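Local structure of histidinol-phosphatase (Listeria monocytogenes serotype 4b str. H7858, 6NLR) at residues A[70-73]-A[74-78]; A[100-103]-A[104-107]; A[161-164]-A[165-168]; A[241-244]-A[245-249]. The protein probably hydrolyses L-histidinol phosphate to L-histidinol and phosphate in histidine biosynthesis, using a trinuclear metal centre in a PHP-family barrel. All coordinates share one frame; numbering follows the deposited sequence.

Interaction 1 of 4, residues A[70-73]-A[74-78]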
ATOM      1  N   TYR A  70      13.820   1.818  17.403  1.00 36.06           N
ATOM      2  CA  TYR A  70      14.972   2.134  16.517  1.00 35.04           C
ATOM      3  C   TYR A  70      14.445   2.813  15.246  1.00 34.38           C
ATOM      4  O   TYR A  70      15.055   3.799  14.780  1.00 32.34           O
ATOM      5  CB  TYR A  70      15.794   0.874  16.245  1.00 38.86           C
ATOM      6  CG  TYR A  70      16.378   0.249  17.497  1.00 42.23           C
ATOM      7  CD1 TYR A  70      17.481   0.802  18.133  1.00 45.33           C
ATOM      8  CD2 TYR A  70      15.799  -0.875  18.071  1.00 44.62           C
ATOM      9  CE1 TYR A  70      17.995   0.261  19.300  1.00 50.43           C
ATOM     10  CE2 TYR A  70      16.322  -1.452  19.218  1.00 48.92           C
ATOM     11  CZ  TYR A  70      17.422  -0.880  19.837  1.00 53.79           C
ATOM     12  OH  TYR A  70      17.956  -1.442  20.968  1.00 62.55           O
ATOM     13  N   TYR A  71      13.308   2.342  14.729  1.00 29.77           N
ATOM     14  CA  TYR A  71      12.639   2.937  13.547  1.00 29.32           C
ATOM     15  C   TYR A  71      12.272   4.394  13.835  1.00 29.37           C
ATOM     16  O   TYR A  71      12.681   5.273  13.053  1.00 28.88           O
ATOM     17  CB  TYR A  71      11.392   2.147  13.163  1.00 28.99           C
ATOM     18  CG  TYR A  71      10.521   2.823  12.138  1.00 27.78           C
ATOM     19  CD1 TYR A  71      10.946   2.954  10.829  1.00 27.78           C
ATOM     20  CD2 TYR A  71       9.271   3.314  12.465  1.00 27.64           C
ATOM     21  CE1 TYR A  71      10.151   3.559   9.875  1.00 27.19           C
ATOM     22  CE2 TYR A  71       8.458   3.916  11.523  1.00 27.78           C
ATOM     23  CZ  TYR A  71       8.896   4.032  10.217  1.00 27.54           C
ATOM     24  OH  TYR A  71       8.103   4.588   9.251  1.00 24.96           O
ATOM     25  N   PHE A  72      11.550   4.644  14.931  1.00 27.36           N
ATOM     26  CA  PHE A  72      11.127   6.014  15.315  1.00 29.34           C
ATOM     27  C   PHE A  72      12.351   6.896  15.561  1.00 29.28           C
ATOM     28  O   PHE A  72      12.356   8.040  15.113  1.00 31.17           O
ATOM     29  CB  PHE A  72      10.190   5.998  16.523  1.00 32.30           C
ATOM     30  CG  PHE A  72       8.782   5.634  16.139  1.00 31.88           C
ATOM     31  CD1 PHE A  72       8.094   6.401  15.221  1.00 32.24           C
ATOM     32  CD2 PHE A  72       8.164   4.517  16.670  1.00 31.91           C
ATOM     33  CE1 PHE A  72       6.790   6.091  14.876  1.00 32.43           C
ATOM     34  CE2 PHE A  72       6.865   4.201  16.317  1.00 29.54           C
ATOM     35  CZ  PHE A  72       6.186   4.988  15.425  1.00 32.15           C
ATOM     36  N   LYS A  73      13.371   6.383  16.242  1.00 30.38           N
ATOM     37  CA  LYS A  73      14.576   7.187  16.521  1.00 32.35           C
ATOM     38  C   LYS A  73      15.211   7.624  15.191  1.00 31.53           C
ATOM     39  O   LYS A  73      15.505   8.815  15.043  1.00 32.65           O
ATOM     40  CB  LYS A  73      15.551   6.389  17.381  1.00 34.07           C
ATOM     41  CG  LYS A  73      16.860   7.099  17.653  1.00 35.99           C
ATOM     42  CD  LYS A  73      17.842   6.239  18.384  1.00 39.83           C
ATOM     43  CE  LYS A  73      19.148   6.957  18.630  1.00 42.78           C
ATOM     44  NZ  LYS A  73      20.228   5.978  18.841  1.00 44.31           N
ATOM     45  N   LYS A  74      15.441   6.695  14.259  1.00 30.54           N
ATOM     46  CA  LYS A  74      16.128   7.005  12.974  1.00 29.42           C
ATOM     47  C   LYS A  74      15.279   7.995  12.172  1.00 27.57           C
ATOM     48  O   LYS A  74      15.809   8.977  11.669  1.00 24.50           O
ATOM     49  CB  LYS A  74      16.416   5.730  12.185  1.00 30.34           C
ATOM     50  CG  LYS A  74      17.018   5.942  10.796  1.00 31.08           C
ATOM     51  CD  LYS A  74      18.361   6.641  10.827  1.00 32.81           C
ATOM     52  CE  LYS A  74      18.909   6.896   9.441  1.00 34.59           C
ATOM     53  NZ  LYS A  74      19.185   5.620   8.743  1.00 33.75           N
HETATM   54  N   MSE A  75      13.969   7.740  12.035  1.00 27.10           N
HETATM   55  CA  MSE A  75      13.159   8.581  11.162  1.00 27.65           C
HETATM   56  C   MSE A  75      13.012   9.993  11.743  1.00 28.45           C
HETATM   57  O   MSE A  75      12.962  10.953  10.987  1.00 31.11           O
HETATM   58  CB  MSE A  75      11.777   7.969  10.905  1.00 27.49           C
HETATM   59  CG  MSE A  75      11.780   6.632  10.171  1.00 29.24           C
HETATM   60 SE   MSE A  75      13.240   6.453   8.851  1.00 30.29          SE
HETATM   61  CE  MSE A  75      14.026   4.680   9.188  1.00 29.13           C
ATOM     62  N   ASN A  76      12.868  10.113  13.066  1.00 28.81           N
ATOM     63  CA  ASN A  76      12.765  11.405  13.723  1.00 29.13           C
ATOM     64  C   ASN A  76      14.069  12.175  13.513  1.00 28.37           C
ATOM     65  O   ASN A  76      14.023  13.393  13.297  1.00 28.02           O
ATOM     66  CB  ASN A  76      12.410  11.287  15.219  1.00 30.12           C
ATOM     67  CG  ASN A  76      10.902  11.161  15.420  1.00 32.98           C
ATOM     68  OD1 ASN A  76      10.379  10.119  15.845  1.00 34.83           O
ATOM     69  ND2 ASN A  76      10.177  12.193  15.035  1.00 27.55           N
ATOM     70  N   HIS A  77      15.208  11.496  13.539  1.00 28.06           N
ATOM     71  CA  HIS A  77      16.527  12.137  13.267  1.00 28.09           C
ATOM     72  C   HIS A  77      16.525  12.716  11.835  1.00 29.34           C
ATOM     73  O   HIS A  77      16.937  13.872  11.634  1.00 28.16           O
ATOM     74  CB  HIS A  77      17.647  11.114  13.494  1.00 28.61           C
ATOM     75  CG  HIS A  77      18.962  11.514  12.920  1.00 29.99           C
ATOM     76  ND1 HIS A  77      19.687  12.537  13.446  1.00 29.79           N
ATOM     77  CD2 HIS A  77      19.683  11.020  11.882  1.00 31.34           C
ATOM     78  CE1 HIS A  77      20.785  12.703  12.738  1.00 32.25           C
ATOM     79  NE2 HIS A  77      20.817  11.777  11.773  1.00 32.53           N
ATOM     80  N   ILE A  78      16.076  11.926  10.859  1.00 28.75           N
ATOM     81  CA  ILE A  78      16.104  12.325   9.419  1.00 30.73           C
ATOM     82  C   ILE A  78      15.119  13.478   9.198  1.00 28.06           C
ATOM     83  O   ILE A  78      15.460  14.418   8.503  1.00 27.63           O
ATOM     84  CB  ILE A  78      15.804  11.109   8.528  1.00 30.26           C
ATOM     85  CG1 ILE A  78      16.914  10.067   8.638  1.00 31.14           C
ATOM     86  CG2 ILE A  78      15.578  11.540   7.096  1.00 30.50           C
ATOM     87  CD1 ILE A  78      18.267  10.588   8.259  1.00 35.26           C
TER
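Met75, present as selenomethionine, lays its CG over one face of the Tyr71 ring. CG stands 3.9 Å from the Tyr71 ring centroid and 29° off the ring normal, which qualifies as a CH-pi contact, and its closest ring atom is Tyr71 CE1, 3.5 Å from Met75 CG. The selenium is less well placed: Met75 SE is 5.2 Å from that centroid and oblique to the ring, a distant Met-aromatic contact. The ring reaches this position because Tyr71 CG is anti to its own backbone N (chi1 169°), and the two side chains then cross at about a right angle. The same two residues are joined by the backbone bond from Met75 N to Tyr71 O, 3.0 Å long. In the PHP barrel, helix 68-81 packs by this face on strands 34-40 and 87-95: Met75 touches Ile37 and Ile90, and Tyr71 OH is hydrogen-bonded to Gly91 O. The Tyr71 side chain lies about 11 Å from a cobalt and a manganese ion of the metal site. The solvent side is much looser. Lys73 and His77 are both exposed and meet chiefly through the backbone bond from His77 N to Lys73 O (3.1 Å). Lys74, bonded through its N to Tyr70 O (3.0 Å), leads its side chain away from this turn, and its NZ is anchored by salt bridges to Glu10 and Asp19.

Interaction 2 of 4, residues A[100-103]-A[104-107]; sequences YEDF and TRDF
Arg105 NH1 donates to Asp102 OD1 over 2.8 Å, at an N-H...O angle of 150°, closing a salt bridge between residues three apart in the first turns of helix 101-111. This helix is the crossover of the beta-alpha-beta unit formed with strands 87-95 and 117-127, and Tyr100 occupies its N-cap position. The two side chains lie alongside each other and point the same way, yet their flat ends are not coplanar: carboxylate and guanidinium planes stand 61° apart. OD1 is met on its anti side, somewhat out of the carboxylate plane, but it sits close to the guanidinium plane. A bend at chi3 (-50°) folds the guanidinium back over the helix, so that Glu101 O lies over one of its faces. That same oxygen takes the backbone bond from Arg105 N, 2.8 Å long. Glu101 OE1 is 4.1 Å from Arg105 NH2, beyond a salt bridge; Glu101 OE2 bonds instead to Tyr96 OH, and Arg105 NH2 to Asp170 O. On the inward side, Phe107 meets the ring of Phe92 edge-to-face. At the N-terminal end, Thr104 N donates to O of the N-cap residue, Tyr100, over 3.1 Å.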
ATOM      1  N   TYR A 100      -8.401  -9.786  12.186  1.00 29.49           N
ATOM      2  CA  TYR A 100      -7.450  -9.351  13.247  1.00 30.23           C
ATOM      3  C   TYR A 100      -7.569  -7.839  13.526  1.00 29.81           C
ATOM      4  O   TYR A 100      -6.550  -7.200  13.887  1.00 28.53           O
ATOM      5  CB  TYR A 100      -6.029  -9.764  12.853  1.00 30.69           C
ATOM      6  CG  TYR A 100      -5.841 -11.256  12.829  1.00 29.97           C
ATOM      7  CD1 TYR A 100      -6.239 -11.993  11.730  1.00 28.56           C
ATOM      8  CD2 TYR A 100      -5.322 -11.936  13.915  1.00 32.15           C
ATOM      9  CE1 TYR A 100      -6.095 -13.365  11.689  1.00 30.29           C
ATOM     10  CE2 TYR A 100      -5.158 -13.315  13.889  1.00 33.64           C
ATOM     11  CZ  TYR A 100      -5.560 -14.026  12.775  1.00 32.32           C
ATOM     12  OH  TYR A 100      -5.436 -15.379  12.730  1.00 39.09           O
ATOM     13  N   GLU A 101      -8.773  -7.273  13.396  1.00 30.86           N
ATOM     14  CA  GLU A 101      -9.032  -5.828  13.655  1.00 32.17           C
ATOM     15  C   GLU A 101      -8.598  -5.472  15.081  1.00 31.81           C
ATOM     16  O   GLU A 101      -8.065  -4.371  15.268  1.00 31.96           O
ATOM     17  CB  GLU A 101     -10.501  -5.477  13.398  1.00 33.54           C
ATOM     18  CG  GLU A 101     -10.841  -5.520  11.922  1.00 36.53           C
ATOM     19  CD  GLU A 101     -12.210  -5.006  11.536  1.00 40.77           C
ATOM     20  OE1 GLU A 101     -13.037  -4.694  12.455  1.00 38.83           O
ATOM     21  OE2 GLU A 101     -12.457  -4.917  10.306  1.00 45.00           O
ATOM     22  N   ASP A 102      -8.815  -6.355  16.058  1.00 32.23           N
ATOM     23  CA  ASP A 102      -8.442  -6.075  17.470  1.00 36.09           C
ATOM     24  C   ASP A 102      -6.934  -5.824  17.538  1.00 32.59           C
ATOM     25  O   ASP A 102      -6.533  -4.844  18.190  1.00 29.84           O
ATOM     26  CB  ASP A 102      -8.863  -7.186  18.441  1.00 38.33           C
ATOM     27  CG  ASP A 102     -10.368  -7.318  18.616  1.00 44.70           C
ATOM     28  OD1 ASP A 102     -11.092  -6.459  18.078  1.00 47.48           O
ATOM     29  OD2 ASP A 102     -10.814  -8.298  19.271  1.00 51.61           O
ATOM     30  N   PHE A 103      -6.120  -6.679  16.921  1.00 31.03           N
ATOM     31  CA  PHE A 103      -4.644  -6.506  16.909  1.00 30.26           C
ATOM     32  C   PHE A 103      -4.329  -5.134  16.297  1.00 28.01           C
ATOM     33  O   PHE A 103      -3.559  -4.373  16.864  1.00 27.77           O
ATOM     34  CB  PHE A 103      -3.916  -7.612  16.136  1.00 32.34           C
ATOM     35  CG  PHE A 103      -2.503  -7.234  15.779  1.00 30.28           C
ATOM     36  CD1 PHE A 103      -1.483  -7.340  16.714  1.00 31.64           C
ATOM     37  CD2 PHE A 103      -2.213  -6.666  14.543  1.00 32.79           C
ATOM     38  CE1 PHE A 103      -0.194  -6.941  16.399  1.00 30.42           C
ATOM     39  CE2 PHE A 103      -0.922  -6.262  14.229  1.00 30.36           C
ATOM     40  CZ  PHE A 103       0.080  -6.397  15.158  1.00 30.35           C
ATOM     41  N   THR A 104      -4.910  -4.823  15.145  1.00 26.63           N
ATOM     42  CA  THR A 104      -4.541  -3.607  14.392  1.00 26.34           C
ATOM     43  C   THR A 104      -4.938  -2.369  15.206  1.00 25.46           C
ATOM     44  O   THR A 104      -4.136  -1.439  15.291  1.00 24.80           O
ATOM     45  CB  THR A 104      -5.152  -3.651  12.989  1.00 26.81           C
ATOM     46  OG1 THR A 104      -4.741  -4.883  12.390  1.00 26.28           O
ATOM     47  CG2 THR A 104      -4.742  -2.462  12.151  1.00 25.81           C
ATOM     48  N   ARG A 105      -6.131  -2.385  15.791  1.00 26.59           N
ATOM     49  CA  ARG A 105      -6.683  -1.292  16.633  1.00 32.09           C
ATOM     50  C   ARG A 105      -5.740  -1.080  17.829  1.00 31.33           C
ATOM     51  O   ARG A 105      -5.415   0.088  18.117  1.00 28.26           O
ATOM     52  CB  ARG A 105      -8.134  -1.609  17.038  1.00 32.70           C
ATOM     53  CG  ARG A 105      -8.825  -0.528  17.860  1.00 35.20           C
ATOM     54  CD  ARG A 105     -10.210  -0.922  18.355  1.00 35.35           C
ATOM     55  NE  ARG A 105     -11.010  -1.439  17.265  1.00 39.28           N
ATOM     56  CZ  ARG A 105     -11.390  -2.710  17.112  1.00 42.83           C
ATOM     57  NH1 ARG A 105     -11.089  -3.636  18.014  1.00 46.69           N
ATOM     58  NH2 ARG A 105     -12.092  -3.051  16.047  1.00 40.43           N
ATOM     59  N   ASP A 106      -5.320  -2.157  18.507  1.00 31.65           N
ATOM     60  CA  ASP A 106      -4.419  -2.061  19.689  1.00 32.89           C
ATOM     61  C   ASP A 106      -3.077  -1.473  19.249  1.00 30.27           C
ATOM     62  O   ASP A 106      -2.547  -0.626  19.959  1.00 31.33           O
ATOM     63  CB  ASP A 106      -4.232  -3.414  20.368  1.00 37.58           C
ATOM     64  CG  ASP A 106      -5.478  -3.916  21.086  1.00 45.69           C
ATOM     65  OD1 ASP A 106      -6.466  -3.144  21.189  1.00 44.38           O
ATOM     66  OD2 ASP A 106      -5.454  -5.086  21.536  1.00 55.82           O
ATOM     67  N   PHE A 107      -2.561  -1.884  18.092  1.00 28.89           N
ATOM     68  CA  PHE A 107      -1.263  -1.394  17.571  1.00 27.64           C
ATOM     69  C   PHE A 107      -1.386   0.116  17.301  1.00 27.50           C
ATOM     70  O   PHE A 107      -0.518   0.904  17.730  1.00 26.04           O
ATOM     71  CB  PHE A 107      -0.832  -2.172  16.323  1.00 27.39           C
ATOM     72  CG  PHE A 107       0.375  -1.569  15.653  1.00 28.36           C
ATOM     73  CD1 PHE A 107       1.653  -1.910  16.052  1.00 31.78           C
ATOM     74  CD2 PHE A 107       0.230  -0.610  14.666  1.00 30.35           C
ATOM     75  CE1 PHE A 107       2.762  -1.319  15.467  1.00 30.58           C
ATOM     76  CE2 PHE A 107       1.339  -0.036  14.061  1.00 29.00           C
ATOM     77  CZ  PHE A 107       2.598  -0.382  14.478  1.00 29.86           C
TER

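Interaction 3 of 4, residues A[161-164]-A[165-168]; sequences EGVK and QSIE
The carboxylate of Glu161 and the side-chain amide of Gln165 are turned 56° to each other, and they meet through the aliphatic part of Gln165: Glu161 OE2 lies 3.7 Å from Gln165 CG. The second carboxylate, that of Glu168, is held through both oxygens. Its OE2 accepts Lys164 NZ over 2.8 Å on the syn side, 27° out of the carboxylate plane, while OE1 accepts a hydrogen from a water 2.7 Å away. The same water donates to Glu161 OE2 (2.7 Å) and accepts from Lys164 NZ, joining both acids and the lysine. Lys164 spans the helix surface with an extended chain that turns only at chi4 (-77°), which brings NZ to the glutamate one turn on. Away from this polar edge, Val163 O receives two donors, Ile167 N at 3.1 Å and Ser166 OG at 2.5 Å, the latter short enough that its exact length is doubtful. Val163 CG1 also meets Ile167 CD1 at 4.1 Å. These residues form the inner face near the C-terminal end of helix 152-168 in the PHP barrel, where Val163 and Ser166 rest on strand 117-127 and Ile167 on helix 201-217. With Glu161 OE2 and Glu168 OE1 only 5.2 Å apart, the lysine and the shared water would be expected to offset the repulsion between the two acids and favour their ionised forms.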
ATOM      1  N   GLU A 161     -13.574  -6.937  -2.060  1.00 21.69           N
ATOM      2  CA  GLU A 161     -14.373  -7.125  -0.824  1.00 22.64           C
ATOM      3  C   GLU A 161     -13.472  -6.812   0.382  1.00 24.09           C
ATOM      4  O   GLU A 161     -13.944  -6.135   1.316  1.00 21.98           O
ATOM      5  CB  GLU A 161     -14.969  -8.530  -0.731  1.00 27.06           C
ATOM      6  CG  GLU A 161     -15.704  -8.786   0.585  1.00 33.29           C
ATOM      7  CD  GLU A 161     -16.844  -7.812   0.894  1.00 42.75           C
ATOM      8  OE1 GLU A 161     -17.514  -7.336  -0.080  1.00 50.70           O
ATOM      9  OE2 GLU A 161     -17.054  -7.501   2.100  1.00 44.57           O
ATOM     10  N   GLY A 162     -12.205  -7.268   0.362  1.00 24.32           N
ATOM     11  CA  GLY A 162     -11.214  -6.962   1.413  1.00 21.14           C
ATOM     12  C   GLY A 162     -10.963  -5.463   1.529  1.00 22.29           C
ATOM     13  O   GLY A 162     -10.869  -4.943   2.665  1.00 21.77           O
ATOM     14  N   VAL A 163     -10.814  -4.785   0.397  1.00 21.81           N
ATOM     15  CA  VAL A 163     -10.579  -3.309   0.348  1.00 21.71           C
ATOM     16  C   VAL A 163     -11.776  -2.613   0.999  1.00 20.92           C
ATOM     17  O   VAL A 163     -11.572  -1.752   1.849  1.00 19.81           O
ATOM     18  CB  VAL A 163     -10.343  -2.821  -1.094  1.00 21.44           C
ATOM     19  CG1 VAL A 163     -10.307  -1.300  -1.165  1.00 21.60           C
ATOM     20  CG2 VAL A 163      -9.070  -3.438  -1.677  1.00 21.12           C
ATOM     21  N   LYS A 164     -12.991  -3.013   0.625  1.00 23.96           N
ATOM     22  CA  LYS A 164     -14.249  -2.460   1.170  1.00 22.79           C
ATOM     23  C   LYS A 164     -14.260  -2.643   2.696  1.00 24.27           C
ATOM     24  O   LYS A 164     -14.574  -1.678   3.412  1.00 22.15           O
ATOM     25  CB  LYS A 164     -15.438  -3.125   0.477  1.00 25.53           C
ATOM     26  CG  LYS A 164     -16.809  -2.657   0.949  1.00 28.17           C
ATOM     27  CD  LYS A 164     -17.919  -3.240   0.105  1.00 31.02           C
ATOM     28  CE  LYS A 164     -19.298  -2.756   0.504  1.00 37.97           C
ATOM     29  NZ  LYS A 164     -19.777  -3.446   1.722  1.00 40.67           N
ATOM     30  N   GLN A 165     -13.941  -3.840   3.185  1.00 23.41           N
ATOM     31  CA  GLN A 165     -13.839  -4.122   4.638  1.00 26.39           C
ATOM     32  C   GLN A 165     -12.816  -3.188   5.296  1.00 22.93           C
ATOM     33  O   GLN A 165     -13.102  -2.674   6.404  1.00 24.36           O
ATOM     34  CB  GLN A 165     -13.468  -5.583   4.876  1.00 26.65           C
ATOM     35  CG  GLN A 165     -14.622  -6.546   4.668  1.00 29.05           C
ATOM     36  CD  GLN A 165     -14.146  -7.958   4.910  1.00 32.83           C
ATOM     37  OE1 GLN A 165     -13.138  -8.397   4.371  1.00 36.85           O
ATOM     38  NE2 GLN A 165     -14.843  -8.656   5.772  1.00 35.19           N
ATOM     39  N   SER A 166     -11.657  -2.966   4.664  1.00 22.96           N
ATOM     40  CA  SER A 166     -10.615  -2.047   5.207  1.00 22.61           C
ATOM     41  C   SER A 166     -11.195  -0.630   5.370  1.00 20.73           C
ATOM     42  O   SER A 166     -10.919   0.035   6.388  1.00 23.31           O
ATOM     43  CB  SER A 166      -9.351  -2.062   4.376  1.00 20.90           C
ATOM     44  OG  SER A 166      -9.467  -1.262   3.201  1.00 20.89           O
ATOM     45  N   ILE A 167     -12.010  -0.176   4.428  1.00 21.31           N
ATOM     46  CA  ILE A 167     -12.614   1.189   4.481  1.00 22.87           C
ATOM     47  C   ILE A 167     -13.645   1.265   5.608  1.00 23.92           C
ATOM     48  O   ILE A 167     -13.656   2.279   6.330  1.00 23.35           O
ATOM     49  CB  ILE A 167     -13.203   1.570   3.116  1.00 21.76           C
ATOM     50  CG1 ILE A 167     -12.090   1.676   2.064  1.00 21.68           C
ATOM     51  CG2 ILE A 167     -14.013   2.847   3.213  1.00 22.03           C
ATOM     52  CD1 ILE A 167     -12.591   1.545   0.640  1.00 21.83           C
ATOM     53  N   GLU A 168     -14.451   0.219   5.765  1.00 24.09           N
ATOM     54  CA  GLU A 168     -15.547   0.162   6.763  1.00 27.61           C
ATOM     55  C   GLU A 168     -14.962   0.003   8.169  1.00 25.83           C
ATOM     56  O   GLU A 168     -15.635   0.374   9.093  1.00 28.29           O
ATOM     57  CB  GLU A 168     -16.485  -1.018   6.493  1.00 30.23           C
ATOM     58  CG  GLU A 168     -17.303  -0.883   5.220  1.00 32.01           C
ATOM     59  CD  GLU A 168     -17.967  -2.171   4.715  1.00 37.60           C
ATOM     60  OE1 GLU A 168     -17.503  -3.312   5.066  1.00 37.31           O
ATOM     61  OE2 GLU A 168     -18.955  -2.045   3.955  1.00 38.95           O
TER
HETATM   62  O   HOH W   1     -18.093  -5.450   3.568  1.00 41.07           O

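Interaction 4 of 4, residues A[241-244]-A[245-249]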
ATOM      1  N   LYS A 241      -9.360   4.720 -15.518  1.00 27.09           N
ATOM      2  CA  LYS A 241     -10.850   4.663 -15.415  1.00 29.64           C
ATOM      3  C   LYS A 241     -11.268   4.898 -13.952  1.00 28.94           C
ATOM      4  O   LYS A 241     -12.201   5.694 -13.710  1.00 28.22           O
ATOM      5  CB  LYS A 241     -11.404   3.325 -15.918  1.00 32.68           C
ATOM      6  CG  LYS A 241     -12.892   3.353 -16.229  1.00 39.29           C
ATOM      7  CD  LYS A 241     -13.488   1.999 -16.576  1.00 46.26           C
ATOM      8  CE  LYS A 241     -14.936   2.115 -17.009  1.00 49.79           C
ATOM      9  NZ  LYS A 241     -15.399   0.929 -17.769  1.00 54.43           N
ATOM     10  N   ILE A 242     -10.565   4.297 -12.997  1.00 25.29           N
ATOM     11  CA  ILE A 242     -10.887   4.437 -11.550  1.00 24.61           C
ATOM     12  C   ILE A 242     -10.507   5.846 -11.096  1.00 26.40           C
ATOM     13  O   ILE A 242     -11.316   6.466 -10.381  1.00 23.86           O
ATOM     14  CB  ILE A 242     -10.200   3.352 -10.718  1.00 24.80           C
ATOM     15  CG1 ILE A 242     -10.526   1.934 -11.209  1.00 27.12           C
ATOM     16  CG2 ILE A 242     -10.470   3.558  -9.229  1.00 25.23           C
ATOM     17  CD1 ILE A 242     -11.966   1.650 -11.469  1.00 28.81           C
ATOM     18  N   VAL A 243      -9.353   6.359 -11.538  1.00 26.40           N
ATOM     19  CA  VAL A 243      -8.874   7.713 -11.173  1.00 26.63           C
ATOM     20  C   VAL A 243      -9.947   8.738 -11.566  1.00 29.22           C
ATOM     21  O   VAL A 243     -10.247   9.621 -10.754  1.00 27.43           O
ATOM     22  CB  VAL A 243      -7.504   8.030 -11.805  1.00 27.18           C
ATOM     23  CG1 VAL A 243      -7.165   9.513 -11.681  1.00 27.19           C
ATOM     24  CG2 VAL A 243      -6.406   7.169 -11.172  1.00 26.98           C
ATOM     25  N   THR A 244     -10.516   8.613 -12.760  1.00 26.55           N
ATOM     26  CA  THR A 244     -11.546   9.532 -13.299  1.00 29.83           C
ATOM     27  C   THR A 244     -12.805   9.485 -12.420  1.00 30.84           C
ATOM     28  O   THR A 244     -13.279  10.550 -12.056  1.00 33.58           O
ATOM     29  CB  THR A 244     -11.834   9.197 -14.771  1.00 32.40           C
ATOM     30  OG1 THR A 244     -10.578   9.380 -15.426  1.00 32.64           O
ATOM     31  CG2 THR A 244     -12.891  10.064 -15.415  1.00 34.24           C
ATOM     32  N   LEU A 245     -13.333   8.306 -12.107  1.00 30.50           N
ATOM     33  CA  LEU A 245     -14.494   8.168 -11.185  1.00 32.41           C
ATOM     34  C   LEU A 245     -14.151   8.822  -9.839  1.00 30.16           C
ATOM     35  O   LEU A 245     -14.967   9.619  -9.353  1.00 29.00           O
ATOM     36  CB  LEU A 245     -14.878   6.702 -11.004  1.00 33.19           C
ATOM     37  CG  LEU A 245     -15.408   6.008 -12.258  1.00 38.59           C
ATOM     38  CD1 LEU A 245     -15.557   4.512 -12.038  1.00 38.67           C
ATOM     39  CD2 LEU A 245     -16.711   6.633 -12.740  1.00 41.86           C
ATOM     40  N   ALA A 246     -12.973   8.539  -9.276  1.00 28.11           N
ATOM     41  CA  ALA A 246     -12.586   9.063  -7.944  1.00 27.69           C
ATOM     42  C   ALA A 246     -12.526  10.591  -8.020  1.00 29.04           C
ATOM     43  O   ALA A 246     -13.099  11.255  -7.132  1.00 29.97           O
ATOM     44  CB  ALA A 246     -11.297   8.447  -7.440  1.00 27.77           C
ATOM     45  N   SER A 247     -11.915  11.155  -9.064  1.00 29.58           N
ATOM     46  CA  SER A 247     -11.799  12.630  -9.237  1.00 32.76           C
ATOM     47  C   SER A 247     -13.183  13.273  -9.383  1.00 34.67           C
ATOM     48  O   SER A 247     -13.392  14.344  -8.787  1.00 34.69           O
ATOM     49  CB  SER A 247     -10.893  12.987 -10.373  1.00 33.42           C
ATOM     50  OG  SER A 247      -9.587  12.506 -10.074  1.00 36.52           O
ATOM     51  N   GLU A 248     -14.088  12.657 -10.133  1.00 35.65           N
ATOM     52  CA  GLU A 248     -15.494  13.122 -10.283  1.00 41.67           C
ATOM     53  C   GLU A 248     -16.177  13.175  -8.906  1.00 40.93           C
ATOM     54  O   GLU A 248     -16.991  14.069  -8.695  1.00 41.60           O
ATOM     55  CB  GLU A 248     -16.275  12.201 -11.218  1.00 48.66           C
ATOM     56  CG  GLU A 248     -15.991  12.406 -12.693  1.00 57.63           C
ATOM     57  CD  GLU A 248     -16.676  11.389 -13.609  1.00 67.58           C
ATOM     58  OE1 GLU A 248     -17.542  10.594 -13.110  1.00 60.47           O
ATOM     59  OE2 GLU A 248     -16.370  11.399 -14.832  1.00 70.01           O
ATOM     60  N   LEU A 249     -15.846  12.267  -7.983  1.00 38.36           N
ATOM     61  CA  LEU A 249     -16.385  12.285  -6.591  1.00 37.94           C
ATOM     62  C   LEU A 249     -15.559  13.232  -5.706  1.00 34.39           C
ATOM     63  O   LEU A 249     -15.836  13.311  -4.540  1.00 34.71           O
ATOM     64  CB  LEU A 249     -16.384  10.850  -6.041  1.00 36.06           C
ATOM     65  CG  LEU A 249     -17.394   9.908  -6.700  1.00 36.69           C
ATOM     66  CD1 LEU A 249     -17.186   8.472  -6.280  1.00 34.03           C
ATOM     67  CD2 LEU A 249     -18.814  10.325  -6.382  1.00 40.33           C
TER
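Val243 O and Ser247 meet twice: Ser247 N donates to this oxygen over 2.8 Å, and Ser247 OG stands 3.0 Å from Val243 O, a possible second bond whose proton has another acceptor nearby. Both residues belong to helix 240-248, the crossover of the beta-alpha-beta unit between strands 220-224 and 253-256. The hydroxyl lies back toward the preceding turn because Ser247 OG is anti to its own carbonyl carbon (chi1 -63°). Three more i to i+4 backbone bonds continue the turn, the tightest of them from Ala246 N to Ile242 O at 2.9 Å. Within the helix Leu245 bears on backbone, its CG lying 3.5 Å from Lys241 O. On the outer flank the side chains barely meet: Thr244 CG2 comes 3.8 Å from Glu248 OE2, a methyl beside a carboxylate oxygen. In the next shell, neighbouring elements cover the buried flank. Val243, Ala246 and Ser247 all touch Phe253 of strand 253-256, and Val243 and Ser247 also reach Leu276 of helix 269-276. Leu245 packs on Met204 and Leu211 of helix 201-217, the helix that Ile242 meets through Phe207. On the outer flank the second-shell partner is backbone: Thr244 OG1 is hydrogen-bonded to Lys240 O, one turn earlier, consistent with a rotation that leaves CG2 beside the glutamate.

Overall arrangement
Each contact lies along one helix, interaction 2 at its start and interaction 4 at its end. Interaction 3 is the most buried, with four buried residues and one exposed, whereas interaction 1 has three of each. Interactions 1 and 4 lie on opposite sides of the chain's centre, their own centres about 36 Å apart. Interactions 2 and 3 are the nearest pair, about 15 Å between centres; the helix of interaction 2 leads into strand 117-127, on which interaction 3 rests. Interactions 3 and 4 both touch helix 201-217. Interaction 1 buries a CH-pi contact between a selenomethionine and a tyrosine, interactions 2 and 3 carry surface salt bridges, and interaction 4 relies on hydroxyl and aliphatic groups.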